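Long-range contacts in 2-Keto-3-deoxy-(6-phospho-)gluconate aldolase (Thermoproteus tenax, PDB 2R91), which is an aldolase of the dihydrodipicolinate synthetase family, built on a TIM-barrel fold: residues Val71-Asn75 against Pro99-Pro103; Ser233-Ile237 against Trp272-Val277. All blocks are in the same frame, centred on the assembly; numbering follows the deposited sequence.

Contact 1 (Val71-Asn75 against Pro99-Pro103); sequences VASLN and PYYFP
L74, Y100 and A72 carry most of the 249 Å² buried between two loops without regular structure, which run closest at L74 and P99 (CA atoms 6.7 Å apart). L74, with chi1 m and chi2 t, lays its isobutyl group over one face of the Y100 ring (chi1 p): L74 CD2 stands 3.8 Å from the ring centroid and 6° off the normal, a CH-pi contact, and L74 CG is 3.7 Å from Y100 CE1. The loops follow neighbouring strands 67-70 and 93-96 of the TIM barrel, so this CH-pi contact joins two successive beta-alpha loops. A72 CB meets the edge of the same ring, 3.9 Å from Y100 CE2. A water links Y100 OH (3.2 Å) with A72 O (2.9 Å). Y101 has a positive phi (66°), and F102 N bonds to Y100 O at 2.8 Å; F102 CE2 lies 4.0 Å from L74 CD1. L74 is the middle residue of an ST turn (N75 N to S73 OG, 3.1 Å) ending at N75, N-cap of helix 76-88; S73 OG also pairs with E78.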
loop_
_atom_site.group_PDB
_atom_site.type_symbol
_atom_site.label_atom_id
_atom_site.label_comp_id
_atom_site.label_asym_id
_atom_site.label_seq_id
_atom_site.Cartn_x
_atom_site.Cartn_y
_atom_site.Cartn_z
ATOM N N VAL A 71 -13.408 -8.000 22.647
ATOM C CA VAL A 71 -13.818 -9.423 22.668
ATOM C C VAL A 71 -13.449 -10.282 21.431
ATOM O O VAL A 71 -13.769 -11.482 21.380
ATOM C CB VAL A 71 -15.342 -9.534 22.956
ATOM C CG1 VAL A 71 -15.696 -8.846 24.278
ATOM C CG2 VAL A 71 -16.176 -8.972 21.772
ATOM N N ALA A 72 -12.768 -9.702 20.437
ATOM C CA ALA A 72 -12.605 -10.418 19.178
ATOM C C ALA A 72 -11.913 -11.774 19.349
ATOM O O ALA A 72 -10.984 -11.921 20.128
ATOM C CB ALA A 72 -11.811 -9.603 18.169
ATOM N N SER A 73 -12.358 -12.738 18.563
ATOM C CA SER A 73 -11.680 -14.027 18.463
ATOM C C SER A 73 -11.877 -14.536 17.061
ATOM O O SER A 73 -12.914 -14.283 16.460
ATOM C CB SER A 73 -12.285 -15.034 19.443
ATOM O OG SER A 73 -11.649 -16.291 19.270
ATOM N N LEU A 74 -10.915 -15.310 16.546
ATOM C CA LEU A 74 -11.109 -15.949 15.246
ATOM C C LEU A 74 -11.966 -17.241 15.331
ATOM O O LEU A 74 -12.201 -17.922 14.326
ATOM C CB LEU A 74 -9.767 -16.174 14.524
ATOM C CG LEU A 74 -8.998 -14.866 14.218
ATOM C CD1 LEU A 74 -7.713 -15.172 13.432
ATOM C CD2 LEU A 74 -9.834 -13.868 13.420
ATOM N N ASN A 75 -12.484 -17.526 16.516
ATOM C CA ASN A 75 -13.639 -18.395 16.673
ATOM C C ASN A 75 -14.754 -17.495 17.197
ATOM O O ASN A 75 -14.731 -17.114 18.354
ATOM C CB ASN A 75 -13.354 -19.490 17.692
ATOM C CG ASN A 75 -14.592 -20.359 17.978
ATOM O OD1 ASN A 75 -15.691 -20.056 17.519
ATOM N ND2 ASN A 75 -14.391 -21.473 18.693
ATOM N N PRO A 99 -13.158 -9.118 12.066
ATOM C CA PRO A 99 -12.361 -10.332 11.801
ATOM C C PRO A 99 -11.030 -9.954 11.125
ATOM O O PRO A 99 -11.032 -9.207 10.143
ATOM C CB PRO A 99 -13.263 -11.119 10.824
ATOM C CG PRO A 99 -14.722 -10.775 11.373
ATOM C CD PRO A 99 -14.576 -9.255 11.669
ATOM N N TYR A 100 -9.919 -10.433 11.673
ATOM C CA TYR A 100 -8.580 -10.094 11.197
ATOM C C TYR A 100 -7.854 -11.333 10.635
ATOM O O TYR A 100 -8.450 -12.415 10.489
ATOM C CB TYR A 100 -7.768 -9.448 12.343
ATOM C CG TYR A 100 -7.827 -10.232 13.668
ATOM C CD1 TYR A 100 -6.871 -11.201 13.962
ATOM C CD2 TYR A 100 -8.815 -9.972 14.621
ATOM C CE1 TYR A 100 -6.912 -11.932 15.174
ATOM C CE2 TYR A 100 -8.863 -10.685 15.822
ATOM C CZ TYR A 100 -7.908 -11.665 16.083
ATOM O OH TYR A 100 -7.940 -12.359 17.267
ATOM N N TYR A 101 -6.591 -11.145 10.280
ATOM C CA TYR A 101 -5.761 -12.144 9.610
ATOM C C TYR A 101 -6.203 -12.533 8.163
ATOM O O TYR A 101 -5.485 -12.291 7.201
ATOM C CB TYR A 101 -5.544 -13.432 10.483
ATOM C CG TYR A 101 -4.618 -14.319 9.722
ATOM C CD1 TYR A 101 -3.259 -14.018 9.669
ATOM C CD2 TYR A 101 -5.102 -15.384 8.946
ATOM C CE1 TYR A 101 -2.372 -14.786 8.902
ATOM C CE2 TYR A 101 -4.233 -16.134 8.130
ATOM C CZ TYR A 101 -2.869 -15.837 8.146
ATOM O OH TYR A 101 -1.980 -16.519 7.361
ATOM N N PHE A 102 -7.385 -13.138 8.022
ATOM C CA PHE A 102 -7.827 -13.675 6.743
ATOM C C PHE A 102 -8.096 -12.580 5.735
ATOM O O PHE A 102 -8.885 -11.692 6.005
ATOM C CB PHE A 102 -9.072 -14.551 6.931
ATOM C CG PHE A 102 -8.818 -15.762 7.820
ATOM C CD1 PHE A 102 -8.178 -16.886 7.305
ATOM C CD2 PHE A 102 -9.172 -15.749 9.161
ATOM C CE1 PHE A 102 -7.903 -17.995 8.141
ATOM C CE2 PHE A 102 -8.907 -16.818 9.991
ATOM C CZ PHE A 102 -8.273 -17.957 9.486
ATOM N N PRO A 103 -7.415 -12.625 4.585
ATOM C CA PRO A 103 -7.650 -11.611 3.553
ATOM C C PRO A 103 -8.952 -11.918 2.843
ATOM O O PRO A 103 -9.337 -13.078 2.695
ATOM C CB PRO A 103 -6.455 -11.792 2.581
ATOM C CG PRO A 103 -5.478 -12.704 3.282
ATOM C CD PRO A 103 -6.333 -13.553 4.209
HETATM O O HOH W 1 -8.361 -13.220 20.317
#

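Contact 2 (Ser233-Ile237 against Trp272-Val277); sequences SARHI and WLRAAV
Two helical segments run antiparallel at 164°, their short axes 10.0 Å apart at closest approach. The register sets S233 opposite A276 (CA atoms 6.4 Å apart) and A234 opposite L273 (6.8 Å), and the faces bury 310 Å² between them. W272 is the largest bump: with chi1 t and chi2 90° its indole extends across to the other helix, where S233, H236 and I237 receive the six-membered ring. S233 O lies at the ring edge, 3.4 Å from W272 CZ3; H236 ND1 is 3.6 Å from W272 CH2, with the H236 ring and the W272 six-membered ring oblique (planes at 49°, centroids 5.4 Å apart); and I237 CG2 comes to 3.9 Å from W272 CE3. L273, with chi1 t and chi2 p, is the second bump. L273 CD1 enters the shallow ground beside the small residues S233 and A234, 4.1 Å from S233 C and 3.9 Å from A234 CA. In return I237, whose chi1 is p and chi2 t, sends CD1 to 3.8 Å from L273 CB. At S233 and A276, both small, the backbones come nearest: S233 OG is 3.9 Å from A276 CB, and a water bonded to S233 OG (2.8 Å) donates to A276 O (2.9 Å), filling the gap there. Helix 239-251 covers one flank, with L246 touching both A234 and L273. The interface is plain helix-on-helix packing, in which the C-terminal part of helix 217-237 meets the end of helix 267-276 as part of the C-terminal helical region that follows the TIM barrel.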
loop_
_atom_site.group_PDB
_atom_site.type_symbol
_atom_site.label_atom_id
_atom_site.label_comp_id
_atom_site.label_asym_id
_atom_site.label_seq_id
_atom_site.Cartn_x
_atom_site.Cartn_y
_atom_site.Cartn_z
ATOM N N SER A 233 11.265 6.891 20.124
ATOM C CA SER A 233 12.348 6.073 20.685
ATOM C C SER A 233 11.875 4.634 20.959
ATOM O O SER A 233 12.601 3.669 20.674
ATOM C CB SER A 233 12.903 6.665 21.981
ATOM O OG SER A 233 13.503 7.932 21.750
ATOM N N ALA A 234 10.662 4.509 21.496
ATOM C CA ALA A 234 10.097 3.196 21.855
ATOM C C ALA A 234 9.843 2.324 20.629
ATOM O O ALA A 234 10.074 1.135 20.644
ATOM C CB ALA A 234 8.801 3.387 22.662
ATOM N N ARG A 235 9.372 2.934 19.559
ATOM C CA ARG A 235 9.092 2.205 18.328
ATOM C C ARG A 235 10.363 1.601 17.793
ATOM O O ARG A 235 10.354 0.570 17.137
ATOM C CB ARG A 235 8.492 3.124 17.266
ATOM C CG ARG A 235 7.064 3.598 17.532
ATOM C CD ARG A 235 6.472 3.953 16.188
ATOM N NE ARG A 235 5.279 4.802 16.149
ATOM C CZ ARG A 235 4.073 4.489 16.626
ATOM N NH1 ARG A 235 3.845 3.341 17.314
ATOM N NH2 ARG A 235 3.080 5.364 16.450
ATOM N N HIS A 236 11.471 2.265 18.083
ATOM C CA HIS A 236 12.748 1.811 17.593
ATOM C C HIS A 236 13.109 0.401 18.118
ATOM O O HIS A 236 13.690 -0.399 17.382
ATOM C CB HIS A 236 13.835 2.902 17.838
ATOM C CG HIS A 236 15.104 2.650 17.105
ATOM N ND1 HIS A 236 16.324 2.515 17.743
ATOM C CD2 HIS A 236 15.342 2.462 15.781
ATOM C CE1 HIS A 236 17.261 2.255 16.844
ATOM N NE2 HIS A 236 16.689 2.207 15.646
ATOM N N ILE A 237 12.735 0.066 19.364
ATOM C CA ILE A 237 13.069 -1.266 19.923
ATOM C C ILE A 237 11.941 -2.289 20.001
ATOM O O ILE A 237 12.128 -3.367 20.576
ATOM C CB ILE A 237 13.654 -1.198 21.340
ATOM C CG1 ILE A 237 12.755 -0.329 22.224
ATOM C CG2 ILE A 237 15.130 -0.782 21.337
ATOM C CD1 ILE A 237 13.200 -0.317 23.602
ATOM N N TRP A 272 18.911 0.989 27.027
ATOM C CA TRP A 272 18.928 1.937 25.905
ATOM C C TRP A 272 17.688 2.838 25.949
ATOM O O TRP A 272 17.752 4.063 25.758
ATOM C CB TRP A 272 19.034 1.195 24.559
ATOM C CG TRP A 272 19.037 2.151 23.387
ATOM C CD1 TRP A 272 20.144 2.730 22.806
ATOM C CD2 TRP A 272 17.891 2.716 22.709
ATOM N NE1 TRP A 272 19.753 3.576 21.796
ATOM C CE2 TRP A 272 18.390 3.601 21.713
ATOM C CE3 TRP A 272 16.500 2.529 22.816
ATOM C CZ2 TRP A 272 17.554 4.300 20.836
ATOM C CZ3 TRP A 272 15.664 3.237 21.973
ATOM C CH2 TRP A 272 16.191 4.118 20.983
ATOM N N LEU A 273 16.524 2.247 26.213
ATOM C CA LEU A 273 15.310 3.056 26.252
ATOM C C LEU A 273 15.307 4.048 27.389
ATOM O O LEU A 273 14.865 5.175 27.216
ATOM C CB LEU A 273 14.060 2.138 26.360
ATOM C CG LEU A 273 12.698 2.815 26.263
ATOM C CD1 LEU A 273 12.512 3.497 24.892
ATOM C CD2 LEU A 273 11.576 1.749 26.574
ATOM N N ARG A 274 15.781 3.636 28.562
ATOM C CA ARG A 274 15.809 4.537 29.715
ATOM C C ARG A 274 16.633 5.788 29.386
ATOM O O ARG A 274 16.226 6.900 29.703
ATOM C CB ARG A 274 16.405 3.866 30.952
ATOM C CG ARG A 274 15.583 2.719 31.550
ATOM C CD ARG A 274 16.483 1.872 32.493
ATOM N NE ARG A 274 15.868 0.597 32.870
ATOM C CZ ARG A 274 16.545 -0.508 33.179
ATOM N NH1 ARG A 274 17.884 -0.523 33.117
ATOM N NH2 ARG A 274 15.870 -1.615 33.537
ATOM N N ALA A 275 17.764 5.598 28.717
ATOM C CA ALA A 275 18.620 6.735 28.331
ATOM C C ALA A 275 17.967 7.548 27.208
ATOM O O ALA A 275 18.037 8.788 27.172
ATOM C CB ALA A 275 19.993 6.225 27.884
ATOM N N ALA A 276 17.317 6.848 26.288
ATOM C CA ALA A 276 16.654 7.504 25.158
ATOM C C ALA A 276 15.572 8.491 25.570
ATOM O O ALA A 276 15.354 9.495 24.887
ATOM C CB ALA A 276 16.094 6.483 24.203
ATOM N N VAL A 277 14.892 8.239 26.684
ATOM C CA VAL A 277 13.785 9.124 27.057
ATOM C C VAL A 277 14.137 10.033 28.248
ATOM O O VAL A 277 13.293 10.788 28.723
ATOM C CB VAL A 277 12.476 8.319 27.379
ATOM C CG1 VAL A 277 12.072 7.425 26.187
ATOM C CG2 VAL A 277 12.630 7.494 28.690
HETATM O O HOH W 2 12.875 10.049 23.412
#

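How the contacts relate
From the N terminus, the chain runs through the first barrel strands to contact 1, which closes a loop of 23 intervening residues, mostly helix 76-88 followed by the next strand, 93-96: the alpha-beta half of one barrel repeat. The remaining strands, ending with 192-193, follow before contact 2 opens. Its 34 intervening residues hold 18 in helix and none in strand, so it closes a strand-free excursion of helix and loop that contains helix 239-251. The two loops are in series, neither nested nor crossed. The centres of contact 1 and contact 2 lie 32 Å apart, and the nearest atoms of contacts 1 and 2 are about 18 Å apart. Contact 1 therefore ties neighbouring loops of the barrel, whereas contact 2 joins helices after its last strand; both come within reach of the second subunit.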